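PDB 2H56: DNA-3-methyladenine glycosidase from Bacillus halodurans, which belongs to the HhH-GPD superfamily of base excision DNA repair proteins, a predominantly helical family named for its helix-hairpin-helix element and the Gly/Pro-rich loop and aspartate that follow it. Local coordinates for residues E152-M155 and M156-G160; E202-A205 and C206-W210. All blocks are in the same frame, centred on the assembly; numbering follows the deposited sequence.

Contact 1 of 2, residues E152-M155 and M156-G160; sequences EMFM and MFSLG
M153 and F157, one helical turn apart, run alongside each other from the same flank at the C-terminal end of helix 148-157. Sequence and topology suggest that this is the second helix of the helix-hairpin-helix motif, with helix 133-141 as its partner. The pair makes a Met-aromatic contact: SE of M153, a selenomethionine, lies 5.4 Å from the centroid of the F157 ring and 88° off its normal, thus at the edge. Bends at chi2 (-66°) and chi3 bring the terminal methyl CE to 3.4 Å from CE2 of F157, a use of flexibility that suits a methionine-type chain. The backbone joins the same two residues, F157 N donating to M153 O at 2.9 Å, the ordinary bond of a helical turn.

On another side of the helix, F154 sets its CG anti to the backbone N (chi1 -179°), which turns one face of the ring to S158 OG, offset toward the rim. The ring's flat surface suits this covering, and L140 of helix 133-141 and L55 of helix 51-61 also touch it. S158 leaves helical geometry, and G160, with positive phi, suits the turn beyond it. The chain's change of course is held by L159 N, which reaches back five residues to F154 O at 3.2 Å, with the donor in the carbonyl plane.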
ATOM      1  N   GLU A 152       2.939  -5.550   1.242  1.00 65.24           N
ATOM      2  CA  GLU A 152       2.950  -4.462   2.191  1.00 66.76           C
ATOM      3  C   GLU A 152       1.904  -3.405   1.841  1.00 68.35           C
ATOM      4  O   GLU A 152       1.109  -3.024   2.708  1.00 66.87           O
ATOM      5  CB  GLU A 152       4.345  -3.879   2.338  1.00 66.97           C
ATOM      6  CG  GLU A 152       5.213  -4.761   3.222  1.00 65.99           C
ATOM      7  CD  GLU A 152       6.705  -4.466   3.123  1.00 76.88           C
ATOM      8  OE1 GLU A 152       7.155  -3.907   2.068  1.00 72.59           O
ATOM      9  OE2 GLU A 152       7.421  -4.819   4.115  1.00 79.85           O
HETATM   10  N   MSE A 153       1.859  -2.995   0.570  1.00 69.75           N
HETATM   11  CA  MSE A 153       0.852  -2.015   0.112  1.00 69.25           C
HETATM   12  C   MSE A 153      -0.578  -2.526   0.309  1.00 69.32           C
HETATM   13  O   MSE A 153      -1.514  -1.731   0.660  1.00 67.67           O
HETATM   14  CB  MSE A 153       1.032  -1.677  -1.356  1.00 66.96           C
HETATM   15  CG  MSE A 153       2.351  -1.122  -1.678  1.00 64.99           C
HETATM   16 SE   MSE A 153       2.607   0.593  -0.850  0.70 60.17          SE
HETATM   17  CE  MSE A 153       1.460   1.722  -2.114  1.00 81.87           C
ATOM     18  N   PHE A 154      -0.726  -3.837   0.100  1.00 64.74           N
ATOM     19  CA  PHE A 154      -1.997  -4.494   0.310  1.00 67.70           C
ATOM     20  C   PHE A 154      -2.410  -4.441   1.758  1.00 70.10           C
ATOM     21  O   PHE A 154      -3.591  -4.215   2.039  1.00 76.18           O
ATOM     22  CB  PHE A 154      -1.937  -5.951  -0.127  1.00 69.77           C
ATOM     23  CG  PHE A 154      -3.225  -6.681   0.049  1.00 72.16           C
ATOM     24  CD1 PHE A 154      -4.277  -6.490  -0.859  1.00 79.67           C
ATOM     25  CD2 PHE A 154      -3.393  -7.569   1.101  1.00 68.07           C
ATOM     26  CE1 PHE A 154      -5.496  -7.149  -0.687  1.00 67.70           C
ATOM     27  CE2 PHE A 154      -4.603  -8.244   1.269  1.00 72.29           C
ATOM     28  CZ  PHE A 154      -5.654  -8.033   0.377  1.00 65.23           C
HETATM   29  N   MSE A 155      -1.465  -4.647   2.678  1.00 66.49           N
HETATM   30  CA  MSE A 155      -1.799  -4.653   4.080  1.00 65.85           C
HETATM   31  C   MSE A 155      -2.263  -3.252   4.485  1.00 67.60           C
HETATM   32  O   MSE A 155      -3.004  -3.078   5.478  1.00 66.98           O
HETATM   33  CB  MSE A 155      -0.591  -5.026   4.953  1.00 65.11           C
HETATM   34  CG  MSE A 155      -0.066  -6.426   4.816  1.00 64.92           C
HETATM   35 SE   MSE A 155       1.220  -6.898   6.212  0.70 68.29          SE
HETATM   36  CE  MSE A 155       0.118  -6.480   7.805  1.00 64.61           C
HETATM   37  N   MSE A 156      -1.777  -2.230   3.787  1.00 65.84           N
HETATM   38  CA  MSE A 156      -2.037  -0.892   4.288  1.00 66.35           C
HETATM   39  C   MSE A 156      -3.370  -0.449   3.719  1.00 69.05           C
HETATM   40  O   MSE A 156      -4.303  -0.188   4.451  1.00 71.66           O
HETATM   41  CB  MSE A 156      -0.938   0.101   3.907  1.00 66.13           C
HETATM   42  CG  MSE A 156       0.406  -0.055   4.647  1.00 68.74           C
HETATM   43 SE   MSE A 156       1.600   1.280   3.896  0.70 55.98          SE
HETATM   44  CE  MSE A 156       3.412   1.119   4.792  1.00 63.91           C
ATOM     45  N   PHE A 157      -3.426  -0.428   2.399  1.00 71.75           N
ATOM     46  CA  PHE A 157      -4.465   0.223   1.640  1.00 71.90           C
ATOM     47  C   PHE A 157      -5.653  -0.684   1.383  1.00 73.62           C
ATOM     48  O   PHE A 157      -6.607  -0.286   0.718  1.00 75.31           O
ATOM     49  CB  PHE A 157      -3.880   0.677   0.300  1.00 71.21           C
ATOM     50  CG  PHE A 157      -2.940   1.795   0.436  1.00 70.04           C
ATOM     51  CD1 PHE A 157      -3.397   3.033   0.833  1.00 75.17           C
ATOM     52  CD2 PHE A 157      -1.595   1.622   0.214  1.00 73.25           C
ATOM     53  CE1 PHE A 157      -2.526   4.113   0.984  1.00 72.90           C
ATOM     54  CE2 PHE A 157      -0.709   2.679   0.369  1.00 71.40           C
ATOM     55  CZ  PHE A 157      -1.180   3.935   0.755  1.00 72.84           C
ATOM     56  N   SER A 158      -5.617  -1.898   1.904  1.00 74.93           N
ATOM     57  CA  SER A 158      -6.723  -2.792   1.694  1.00 75.01           C
ATOM     58  C   SER A 158      -7.150  -3.496   2.956  1.00 74.13           C
ATOM     59  O   SER A 158      -8.324  -3.555   3.190  1.00 80.23           O
ATOM     60  CB  SER A 158      -6.412  -3.757   0.561  1.00 76.63           C
ATOM     61  OG  SER A 158      -6.879  -5.035   0.886  1.00 83.46           O
ATOM     62  N   LEU A 159      -6.234  -4.025   3.763  1.00 72.56           N
ATOM     63  CA  LEU A 159      -6.571  -4.474   5.133  1.00 72.08           C
ATOM     64  C   LEU A 159      -6.527  -3.378   6.221  1.00 70.48           C
ATOM     65  O   LEU A 159      -6.761  -3.674   7.399  1.00 68.95           O
ATOM     66  CB  LEU A 159      -5.620  -5.554   5.622  1.00 73.87           C
ATOM     67  CG  LEU A 159      -5.623  -6.900   4.931  1.00 81.28           C
ATOM     68  CD1 LEU A 159      -4.991  -6.742   3.580  1.00 83.42           C
ATOM     69  CD2 LEU A 159      -4.835  -7.881   5.806  1.00 81.72           C
ATOM     70  N   GLY A 160      -6.187  -2.138   5.855  1.00 69.52           N
ATOM     71  CA  GLY A 160      -6.142  -1.020   6.817  1.00 67.43           C
ATOM     72  C   GLY A 160      -5.277  -1.228   8.063  1.00 65.80           C
ATOM     73  O   GLY A 160      -5.581  -0.681   9.147  1.00 59.25           O
TER

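Contact 2 of 2, residues E202-A205 and C206-W210; sequences ETVA and CLYLW
V204 CG1 reaches the ring atom CE2 of Y208, one turn further along the opening of helix 202-219, at a relaxed 4.2 Å. With chi1 at -179° the V204 methyl CG1 swings round beside the carbonyl carbon, on the side of the next turn. The tightly packed part is formed by buried side chains and their neighbours: A205 and L209 lie on W198, while C206 is enclosed by M156, L165 and L172. Small A205 and C206 suit a helix covered by other parts of the fold. Regular i to i+4 bonds carry the turns, among them L209 N to A205 O at 2.8 Å.

The looser side is that of E202, which is partly exposed and extends its carboxylate clear of the next turn, its side chain touching D163; an acidic residue at a helix start may be favoured by the helix dipole. The buried polar ends are satisfied elsewhere, T203 OG1 by R161 O and V164 N, and Y208 OH by G41 O. V204 and Y208 face helix 21-27, C206 and L209 press on helix 170-180, and T203, C206 and W210 meet helix 148-157.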
ATOM      1  N   GLU A 202       3.402   2.529  12.235  1.00 63.47           N
ATOM      2  CA  GLU A 202       4.269   2.848  11.121  1.00 66.13           C
ATOM      3  C   GLU A 202       3.548   3.279   9.839  1.00 66.61           C
ATOM      4  O   GLU A 202       4.020   4.164   9.121  1.00 65.68           O
ATOM      5  CB  GLU A 202       5.195   1.647  10.816  1.00 69.76           C
ATOM      6  CG  GLU A 202       6.240   1.321  11.937  1.00 72.65           C
ATOM      7  CD  GLU A 202       5.757   0.256  12.948  1.00 77.05           C
ATOM      8  OE1 GLU A 202       4.560  -0.112  12.941  1.00 78.39           O
ATOM      9  OE2 GLU A 202       6.594  -0.236  13.744  1.00 86.45           O
ATOM     10  N   THR A 203       2.418   2.648   9.533  1.00 67.36           N
ATOM     11  CA  THR A 203       1.686   3.009   8.339  1.00 66.36           C
ATOM     12  C   THR A 203       1.321   4.487   8.376  1.00 66.95           C
ATOM     13  O   THR A 203       1.375   5.154   7.336  1.00 66.31           O
ATOM     14  CB  THR A 203       0.393   2.180   8.168  1.00 68.87           C
ATOM     15  OG1 THR A 203       0.680   0.770   8.163  1.00 73.43           O
ATOM     16  CG2 THR A 203      -0.296   2.531   6.862  1.00 70.57           C
ATOM     17  N   VAL A 204       0.963   5.014   9.554  1.00 65.81           N
ATOM     18  CA  VAL A 204       0.569   6.421   9.636  1.00 65.97           C
ATOM     19  C   VAL A 204       1.763   7.358   9.275  1.00 69.21           C
ATOM     20  O   VAL A 204       1.617   8.308   8.487  1.00 70.98           O
ATOM     21  CB  VAL A 204      -0.044   6.790  11.010  1.00 66.53           C
ATOM     22  CG1 VAL A 204      -0.441   8.244  11.016  1.00 60.17           C
ATOM     23  CG2 VAL A 204      -1.290   5.912  11.352  1.00 57.69           C
ATOM     24  N   ALA A 205       2.947   7.068   9.808  1.00 69.12           N
ATOM     25  CA  ALA A 205       4.179   7.770   9.391  1.00 67.08           C
ATOM     26  C   ALA A 205       4.360   7.714   7.893  1.00 68.67           C
ATOM     27  O   ALA A 205       4.717   8.692   7.251  1.00 69.01           O
ATOM     28  CB  ALA A 205       5.395   7.156  10.057  1.00 64.79           C
ATOM     29  N   CYS A 206       4.125   6.542   7.327  1.00 70.58           N
ATOM     30  CA  CYS A 206       4.353   6.347   5.907  1.00 70.57           C
ATOM     31  C   CYS A 206       3.464   7.239   5.063  1.00 69.02           C
ATOM     32  O   CYS A 206       3.874   7.703   4.005  1.00 68.59           O
ATOM     33  CB  CYS A 206       4.152   4.878   5.529  1.00 73.00           C
ATOM     34  SG  CYS A 206       5.470   3.791   6.138  1.00 79.07           S
ATOM     35  N   LEU A 207       2.239   7.465   5.519  1.00 68.80           N
ATOM     36  CA  LEU A 207       1.372   8.403   4.847  1.00 67.71           C
ATOM     37  C   LEU A 207       2.038   9.797   4.828  1.00 66.72           C
ATOM     38  O   LEU A 207       2.012  10.490   3.818  1.00 69.55           O
ATOM     39  CB  LEU A 207       0.014   8.467   5.539  1.00 67.94           C
ATOM     40  CG  LEU A 207      -0.814   7.186   5.519  1.00 66.91           C
ATOM     41  CD1 LEU A 207      -2.088   7.366   6.343  1.00 64.37           C
ATOM     42  CD2 LEU A 207      -1.115   6.808   4.095  1.00 57.39           C
ATOM     43  N   TYR A 208       2.659  10.205   5.920  1.00 65.74           N
ATOM     44  CA  TYR A 208       3.311  11.522   5.950  1.00 65.80           C
ATOM     45  C   TYR A 208       4.574  11.538   5.113  1.00 65.81           C
ATOM     46  O   TYR A 208       4.901  12.540   4.470  1.00 66.17           O
ATOM     47  CB  TYR A 208       3.606  11.955   7.381  1.00 66.04           C
ATOM     48  CG  TYR A 208       2.362  12.431   8.093  1.00 68.65           C
ATOM     49  CD1 TYR A 208       1.818  13.678   7.798  1.00 64.77           C
ATOM     50  CD2 TYR A 208       1.720  11.638   9.037  1.00 68.92           C
ATOM     51  CE1 TYR A 208       0.696  14.132   8.409  1.00 64.59           C
ATOM     52  CE2 TYR A 208       0.562  12.094   9.675  1.00 69.08           C
ATOM     53  CZ  TYR A 208       0.062  13.342   9.347  1.00 68.16           C
ATOM     54  OH  TYR A 208      -1.069  13.803   9.941  1.00 68.55           O
ATOM     55  N   LEU A 209       5.285  10.421   5.098  1.00 65.78           N
ATOM     56  CA  LEU A 209       6.466  10.341   4.266  1.00 67.31           C
ATOM     57  C   LEU A 209       6.058  10.547   2.817  1.00 67.32           C
ATOM     58  O   LEU A 209       6.696  11.328   2.079  1.00 68.31           O
ATOM     59  CB  LEU A 209       7.216   9.017   4.487  1.00 69.13           C
ATOM     60  CG  LEU A 209       7.990   8.897   5.822  1.00 69.75           C
ATOM     61  CD1 LEU A 209       8.974   7.742   5.810  1.00 76.98           C
ATOM     62  CD2 LEU A 209       8.760  10.155   6.106  1.00 74.36           C
ATOM     63  N   TRP A 210       4.976   9.876   2.412  1.00 66.73           N
ATOM     64  CA  TRP A 210       4.484  10.013   1.041  1.00 64.67           C
ATOM     65  C   TRP A 210       4.111  11.447   0.729  1.00 62.63           C
ATOM     66  O   TRP A 210       4.368  11.935  -0.374  1.00 58.74           O
ATOM     67  CB  TRP A 210       3.297   9.099   0.772  1.00 64.29           C
ATOM     68  CG  TRP A 210       3.710   7.783   0.313  1.00 66.04           C
ATOM     69  CD1 TRP A 210       4.607   7.521  -0.654  1.00 65.65           C
ATOM     70  CD2 TRP A 210       3.265   6.521   0.800  1.00 62.54           C
ATOM     71  NE1 TRP A 210       4.770   6.178  -0.803  1.00 61.85           N
ATOM     72  CE2 TRP A 210       3.953   5.535   0.078  1.00 64.87           C
ATOM     73  CE3 TRP A 210       2.361   6.125   1.785  1.00 69.05           C
ATOM     74  CZ2 TRP A 210       3.752   4.170   0.291  1.00 70.03           C
ATOM     75  CZ3 TRP A 210       2.170   4.775   2.017  1.00 64.61           C
ATOM     76  CH2 TRP A 210       2.854   3.810   1.262  1.00 68.32           C
TER

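Along the chain contact 1 closes before contact 2 opens: the first ends helix 148-157, the second begins helix 202-219, and helices 170-180 and 187-195 come between. Their centres are about 13 Å apart, yet the side chains meet directly. The extended selenomethionine M156 reaches across, with CG 3.5 Å from T203 CG2 and CE 3.6 Å from C206 SG. Nearby, W210 receives both partners of the Met-aromatic pair: its CZ3 lies 3.7 Å from F157 CZ, and its CH2 is 3.9 Å from M153 SE. This apolar seam joins the probable helix-hairpin-helix element to a helix that follows much later in the sequence.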